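Long-range contact in acetylxylan esterase A (Aspergillus awamori, PDB 5X6S), which hydrolyses acetyl side groups from the backbone of acetylated xylan, a serine esterase step in plant biomass degradation: residues F136-G144 with V261-F272. Sequence-based numbering, arbitrary orientation.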
ATOM      1  N   PHE A 136       0.213  -3.610   4.879  1.00 17.07           N
ATOM      2  CA  PHE A 136      -0.820  -4.431   5.512  1.00 16.94           C
ATOM      3  C   PHE A 136      -2.200  -3.777   5.494  1.00 18.44           C
ATOM      4  O   PHE A 136      -2.345  -2.639   5.936  1.00 17.11           O
ATOM      5  CB  PHE A 136      -0.435  -4.792   6.927  1.00 18.18           C
ATOM      6  CG  PHE A 136       0.863  -5.539   7.021  1.00 17.73           C
ATOM      7  CD1 PHE A 136       0.964  -6.840   6.524  1.00 16.08           C
ATOM      8  CD2 PHE A 136       1.997  -4.907   7.527  1.00 16.22           C
ATOM      9  CE1 PHE A 136       2.165  -7.510   6.548  1.00 15.94           C
ATOM     10  CE2 PHE A 136       3.207  -5.547   7.544  1.00 18.28           C
ATOM     11  CZ  PHE A 136       3.310  -6.864   7.068  1.00 17.59           C
ATOM     12  N   ALA A 137      -3.194  -4.525   4.967  1.00 16.57           N
ATOM     13  CA  ALA A 137      -4.590  -4.119   4.914  1.00 16.47           C
ATOM     14  C   ALA A 137      -5.260  -4.266   6.261  1.00 16.87           C
ATOM     15  O   ALA A 137      -6.130  -3.472   6.627  1.00 18.24           O
ATOM     16  CB  ALA A 137      -5.320  -4.955   3.876  1.00 18.06           C
ATOM     17  N   ALA A 138      -4.846  -5.281   7.034  1.00 16.63           N
ATOM     18  CA  ALA A 138      -5.433  -5.581   8.366  1.00 17.26           C
ATOM     19  C   ALA A 138      -4.526  -6.512   9.083  1.00 16.63           C
ATOM     20  O   ALA A 138      -3.687  -7.201   8.430  1.00 16.47           O
ATOM     21  CB  ALA A 138      -6.836  -6.203   8.247  1.00 16.74           C
ATOM     22  N   ALA A 139      -4.665  -6.555  10.402  1.00 16.64           N
ATOM     23  CA  ALA A 139      -3.849  -7.357  11.293  1.00 16.43           C
ATOM     24  C   ALA A 139      -4.703  -7.903  12.390  1.00 17.52           C
ATOM     25  O   ALA A 139      -5.635  -7.185  12.847  1.00 16.34           O
ATOM     26  CB  ALA A 139      -2.762  -6.537  11.929  1.00 17.27           C
ATOM     27  N   THR A 140      -4.373  -9.114  12.865  1.00 16.28           N
ATOM     28  CA  THR A 140      -5.074  -9.734  14.028  1.00 16.64           C
ATOM     29  C   THR A 140      -4.028 -10.097  15.051  1.00 16.35           C
ATOM     30  O   THR A 140      -3.072 -10.834  14.742  1.00 16.72           O
ATOM     31  CB  THR A 140      -5.973 -10.958  13.599  1.00 16.19           C
ATOM     32  OG1 THR A 140      -7.025 -10.518  12.720  1.00 17.89           O
ATOM     33  CG2 THR A 140      -6.625 -11.654  14.820  1.00 16.00           C
ATOM     34  N   VAL A 141      -4.198  -9.632  16.275  1.00 15.95           N
ATOM     35  CA  VAL A 141      -3.255  -9.789  17.362  1.00 16.94           C
ATOM     36  C   VAL A 141      -3.848 -10.744  18.403  1.00 18.19           C
ATOM     37  O   VAL A 141      -4.920 -10.443  19.000  1.00 18.95           O
ATOM     38  CB  VAL A 141      -2.902  -8.408  17.998  1.00 17.36           C
ATOM     39  CG1 VAL A 141      -1.963  -8.501  19.155  1.00 16.25           C
ATOM     40  CG2 VAL A 141      -2.343  -7.444  16.936  1.00 18.02           C
ATOM     41  N   TYR A 142      -3.206 -11.898  18.567  1.00 17.38           N
ATOM     42  CA  TYR A 142      -3.575 -12.892  19.607  1.00 18.39           C
ATOM     43  C   TYR A 142      -2.657 -12.798  20.843  1.00 17.59           C
ATOM     44  O   TYR A 142      -1.586 -13.426  20.912  1.00 17.45           O
ATOM     45  CB  TYR A 142      -3.620 -14.339  19.056  1.00 16.76           C
ATOM     46  CG  TYR A 142      -4.768 -14.584  18.146  1.00 17.01           C
ATOM     47  CD1 TYR A 142      -6.067 -14.749  18.666  1.00 16.91           C
ATOM     48  CD2 TYR A 142      -4.608 -14.632  16.760  1.00 16.21           C
ATOM     49  CE1 TYR A 142      -7.143 -14.931  17.835  1.00 18.60           C
ATOM     50  CE2 TYR A 142      -5.731 -14.839  15.903  1.00 16.06           C
ATOM     51  CZ  TYR A 142      -6.974 -15.008  16.465  1.00 18.30           C
ATOM     52  OH  TYR A 142      -8.078 -15.215  15.709  1.00 18.64           O
ATOM     53  N   SER A 143      -3.085 -12.000  21.843  1.00 17.72           N
ATOM     54  CA  SER A 143      -2.341 -11.932  23.132  1.00 17.49           C
ATOM     55  C   SER A 143      -0.919 -11.419  22.983  1.00 18.26           C
ATOM     56  O   SER A 143       0.060 -12.171  23.124  1.00 19.00           O
ATOM     57  CB  SER A 143      -2.334 -13.291  23.840  1.00 17.37           C
ATOM     58  OG  SER A 143      -3.647 -13.855  23.903  1.00 19.06           O
ATOM     59  N   GLY A 144      -0.795 -10.141  22.656  1.00 19.94           N
ATOM     60  CA  GLY A 144       0.504  -9.508  22.533  1.00 20.73           C
ATOM     61  C   GLY A 144       0.643  -8.322  23.502  1.00 21.24           C
ATOM     62  O   GLY A 144      -0.053  -8.244  24.526  1.00 20.93           O
ATOM     63  N   VAL A 261      -5.109 -16.475  23.725  1.00 21.13           N
ATOM     64  CA  VAL A 261      -6.415 -16.656  23.145  1.00 20.72           C
ATOM     65  C   VAL A 261      -6.206 -17.546  21.907  1.00 20.54           C
ATOM     66  O   VAL A 261      -5.389 -17.211  21.032  1.00 19.76           O
ATOM     67  CB  VAL A 261      -7.058 -15.323  22.702  1.00 20.22           C
ATOM     68  CG1 VAL A 261      -8.369 -15.572  21.955  1.00 19.85           C
ATOM     69  CG2 VAL A 261      -7.289 -14.364  23.894  1.00 20.45           C
ATOM     70  N   PRO A 262      -6.917 -18.676  21.840  1.00 20.97           N
ATOM     71  CA  PRO A 262      -6.731 -19.582  20.672  1.00 21.14           C
ATOM     72  C   PRO A 262      -7.101 -18.860  19.386  1.00 21.66           C
ATOM     73  O   PRO A 262      -8.002 -18.053  19.390  1.00 21.14           O
ATOM     74  CB  PRO A 262      -7.757 -20.714  20.894  1.00 21.47           C
ATOM     75  CG  PRO A 262      -8.470 -20.411  22.190  1.00 23.28           C
ATOM     76  CD  PRO A 262      -7.902 -19.171  22.825  1.00 21.44           C
ATOM     77  N   ILE A 263      -6.433 -19.195  18.285  1.00 19.93           N
ATOM     78  CA  ILE A 263      -6.698 -18.576  17.016  1.00 19.62           C
ATOM     79  C   ILE A 263      -8.111 -18.910  16.550  1.00 20.98           C
ATOM     80  O   ILE A 263      -8.543 -20.066  16.592  1.00 20.97           O
ATOM     81  CB  ILE A 263      -5.715 -19.126  15.945  1.00 19.53           C
ATOM     82  CG1 ILE A 263      -4.280 -18.752  16.261  1.00 19.15           C
ATOM     83  CG2 ILE A 263      -6.108 -18.630  14.558  1.00 19.91           C
ATOM     84  CD1 ILE A 263      -3.264 -19.514  15.427  1.00 18.96           C
ATOM     85  N   HIS A 264      -8.854 -17.903  16.099  1.00 21.01           N
ATOM     86  CA  HIS A 264     -10.149 -18.102  15.536  1.00 19.97           C
ATOM     87  C   HIS A 264      -9.970 -17.899  14.028  1.00 20.95           C
ATOM     88  O   HIS A 264     -10.232 -16.818  13.494  1.00 20.78           O
ATOM     89  CB  HIS A 264     -11.178 -17.115  16.106  1.00 20.12           C
ATOM     90  CG  HIS A 264     -11.545 -17.374  17.536  1.00 18.67           C
ATOM     91  ND1 HIS A 264     -10.612 -17.489  18.544  1.00 20.82           N
ATOM     92  CD2 HIS A 264     -12.751 -17.582  18.115  1.00 20.04           C
ATOM     93  CE1 HIS A 264     -11.227 -17.745  19.687  1.00 21.46           C
ATOM     94  NE2 HIS A 264     -12.528 -17.797  19.450  1.00 21.01           N
ATOM     95  N   GLY A 265      -9.547 -18.953  13.336  1.00 21.23           N
ATOM     96  CA  GLY A 265      -9.212 -18.862  11.903  1.00 19.21           C
ATOM     97  C   GLY A 265     -10.348 -18.366  10.990  1.00 20.25           C
ATOM     98  O   GLY A 265     -10.126 -17.504  10.139  1.00 16.87           O
ATOM     99  N   ASP A 266     -11.581 -18.883  11.159  1.00 20.63           N
ATOM    100  CA  ASP A 266     -12.652 -18.388  10.323  1.00 21.03           C
ATOM    101  C   ASP A 266     -12.920 -16.888  10.576  1.00 20.40           C
ATOM    102  O   ASP A 266     -13.184 -16.131   9.639  1.00 20.45           O
ATOM    103  CB  ASP A 266     -13.969 -19.179  10.490  1.00 23.96           C
ATOM    104  CG  ASP A 266     -13.809 -20.702  10.241  1.00 27.34           C
ATOM    105  OD1 ASP A 266     -12.839 -21.160   9.647  1.00 30.45           O
ATOM    106  OD2 ASP A 266     -14.693 -21.448  10.691  1.00 33.65           O
ATOM    107  N   LYS A 267     -12.843 -16.485  11.833  1.00 19.43           N
ATOM    108  CA  LYS A 267     -12.995 -15.055  12.191  1.00 20.33           C
ATOM    109  C   LYS A 267     -11.910 -14.174  11.580  1.00 18.63           C
ATOM    110  O   LYS A 267     -12.162 -13.038  11.206  1.00 18.40           O
ATOM    111  CB  LYS A 267     -13.068 -14.856  13.710  1.00 19.85           C
ATOM    112  CG  LYS A 267     -14.235 -15.543  14.427  1.00 24.46           C
ATOM    113  CD  LYS A 267     -15.537 -15.482  13.660  1.00 28.15           C
ATOM    114  CE  LYS A 267     -16.185 -14.156  13.741  1.00 30.12           C
ATOM    115  NZ  LYS A 267     -17.625 -14.266  13.299  1.00 35.18           N
ATOM    116  N   ASP A 268     -10.699 -14.709  11.479  1.00 19.58           N
ATOM    117  CA  ASP A 268      -9.598 -13.994  10.826  1.00 19.11           C
ATOM    118  C   ASP A 268      -9.958 -13.766   9.370  1.00 18.54           C
ATOM    119  O   ASP A 268      -9.767 -12.662   8.850  1.00 17.71           O
ATOM    120  CB  ASP A 268      -8.267 -14.759  10.893  1.00 19.27           C
ATOM    121  CG  ASP A 268      -7.716 -14.931  12.284  1.00 19.03           C
ATOM    122  OD1 ASP A 268      -8.184 -14.300  13.263  1.00 17.60           O
ATOM    123  OD2 ASP A 268      -6.779 -15.766  12.445  1.00 18.86           O
ATOM    124  N   MET A 269     -10.461 -14.807   8.693  1.00 18.69           N
ATOM    125  CA  MET A 269     -10.908 -14.709   7.310  1.00 17.70           C
ATOM    126  C   MET A 269     -11.917 -13.570   7.069  1.00 19.67           C
ATOM    127  O   MET A 269     -11.906 -12.891   6.020  1.00 18.62           O
ATOM    128  CB  MET A 269     -11.469 -16.065   6.822  1.00 17.76           C
ATOM    129  CG  MET A 269     -10.479 -17.235   6.799  1.00 17.68           C
ATOM    130  SD  MET A 269      -8.954 -16.879   5.845  1.00 18.88           S
ATOM    131  CE  MET A 269      -7.842 -16.303   7.119  1.00 15.49           C
ATOM    132  N   GLU A 270     -12.811 -13.399   8.038  1.00 20.80           N
ATOM    133  CA  GLU A 270     -13.854 -12.380   7.991  1.00 21.53           C
ATOM    134  C   GLU A 270     -13.234 -10.997   8.206  1.00 19.87           C
ATOM    135  O   GLU A 270     -13.552 -10.077   7.480  1.00 19.80           O
ATOM    136  CB  GLU A 270     -14.901 -12.657   9.063  1.00 22.08           C
ATOM    137  CG  GLU A 270     -15.813 -13.808   8.703  1.00 25.89           C
ATOM    138  CD  GLU A 270     -16.760 -14.217   9.840  1.00 28.82           C
ATOM    139  OE1 GLU A 270     -16.997 -13.411  10.767  1.00 30.15           O
ATOM    140  OE2 GLU A 270     -17.223 -15.367   9.806  1.00 34.84           O
ATOM    141  N   TRP A 271     -12.316 -10.879   9.182  1.00 19.17           N
ATOM    142  CA  TRP A 271     -11.687  -9.587   9.474  1.00 18.56           C
ATOM    143  C   TRP A 271     -10.836  -9.143   8.288  1.00 18.98           C
ATOM    144  O   TRP A 271     -10.849  -7.969   7.863  1.00 17.47           O
ATOM    145  CB  TRP A 271     -10.829  -9.690  10.732  1.00 20.04           C
ATOM    146  CG  TRP A 271     -10.065  -8.447  11.074  1.00 19.93           C
ATOM    147  CD1 TRP A 271      -8.722  -8.299  11.142  1.00 18.72           C
ATOM    148  CD2 TRP A 271     -10.629  -7.154  11.355  1.00 21.33           C
ATOM    149  NE1 TRP A 271      -8.405  -7.017  11.484  1.00 19.75           N
ATOM    150  CE2 TRP A 271      -9.566  -6.291  11.627  1.00 20.41           C
ATOM    151  CE3 TRP A 271     -11.942  -6.656  11.435  1.00 21.56           C
ATOM    152  CZ2 TRP A 271      -9.759  -4.957  11.964  1.00 21.12           C
ATOM    153  CZ3 TRP A 271     -12.116  -5.296  11.782  1.00 20.20           C
ATOM    154  CH2 TRP A 271     -11.041  -4.489  12.022  1.00 18.96           C
ATOM    155  N   PHE A 272     -10.091 -10.101   7.736  1.00 18.37           N
ATOM    156  CA  PHE A 272      -9.242  -9.833   6.595  1.00 18.25           C
ATOM    157  C   PHE A 272     -10.065  -9.509   5.382  1.00 19.25           C
ATOM    158  O   PHE A 272      -9.667  -8.660   4.618  1.00 20.94           O
ATOM    159  CB  PHE A 272      -8.325 -11.008   6.277  1.00 17.31           C
ATOM    160  CG  PHE A 272      -7.362 -11.360   7.349  1.00 17.30           C
ATOM    161  CD1 PHE A 272      -7.104 -10.517   8.383  1.00 16.19           C
ATOM    162  CD2 PHE A 272      -6.672 -12.579   7.294  1.00 17.08           C
ATOM    163  CE1 PHE A 272      -6.216 -10.865   9.370  1.00 17.16           C
ATOM    164  CE2 PHE A 272      -5.769 -12.954   8.268  1.00 15.67           C
ATOM    165  CZ  PHE A 272      -5.519 -12.078   9.325  1.00 17.33           C
TER
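Y142, at the end of strand 138-142, reaches into the start of helix 265-272, and its hydroxyl OH is gripped from two directions. It donates to OD1 of D268 at 2.6 Å, on the syn side of a carboxylate turned well out of the ring plane, and it accepts the backbone N-H of H264 (N to OH 2.8 Å, 161° at the hydrogen). With H264 at the N-cap position, the phenol thus ties together the helix's cap and its first turn. The ring itself is tightly covered: CA of I263 sits over one face, 3.9 Å from the centroid in a CH-pi contact, while Y197 stacks on the ring and CG1 of V261 packs against CD1. Just beyond, OG of S143, placed beside its own backbone N, takes the N-H of V261 at 3.0 Å in a nearly straight bond.

Toward the helix's C-terminal end the packing stays close but the hydrogen bonding is less well aligned. W271 NE1 meets the carbonyl O of A139 at 3.1 Å, but the N-H...O angle is bent and the donor stands 57° out of the carbonyl plane. The CB of A138 rests 3.7 Å from NE1 of W271, with F272 beside it, and T140 gives its OG1 to Q195. The loose side faces solvent, where K267 and E270 pair with each other and leave the strand untouched.

This is strand-to-helix packing in the alpha/beta-hydrolase fold, nearly antiparallel at 151° with axes 8.8 Å apart. OD2 of D268 also bonds to Y53, so both carboxylate oxygens are engaged. The side chain of S143 is about 6 Å from that of S119, the probable nucleophile. Two separate bond sets, Y142 OH with D268 and H264 N, and S143 OG with V261 N, fix the loop and helix start against the strand end, consistent with a position beside the probable active site.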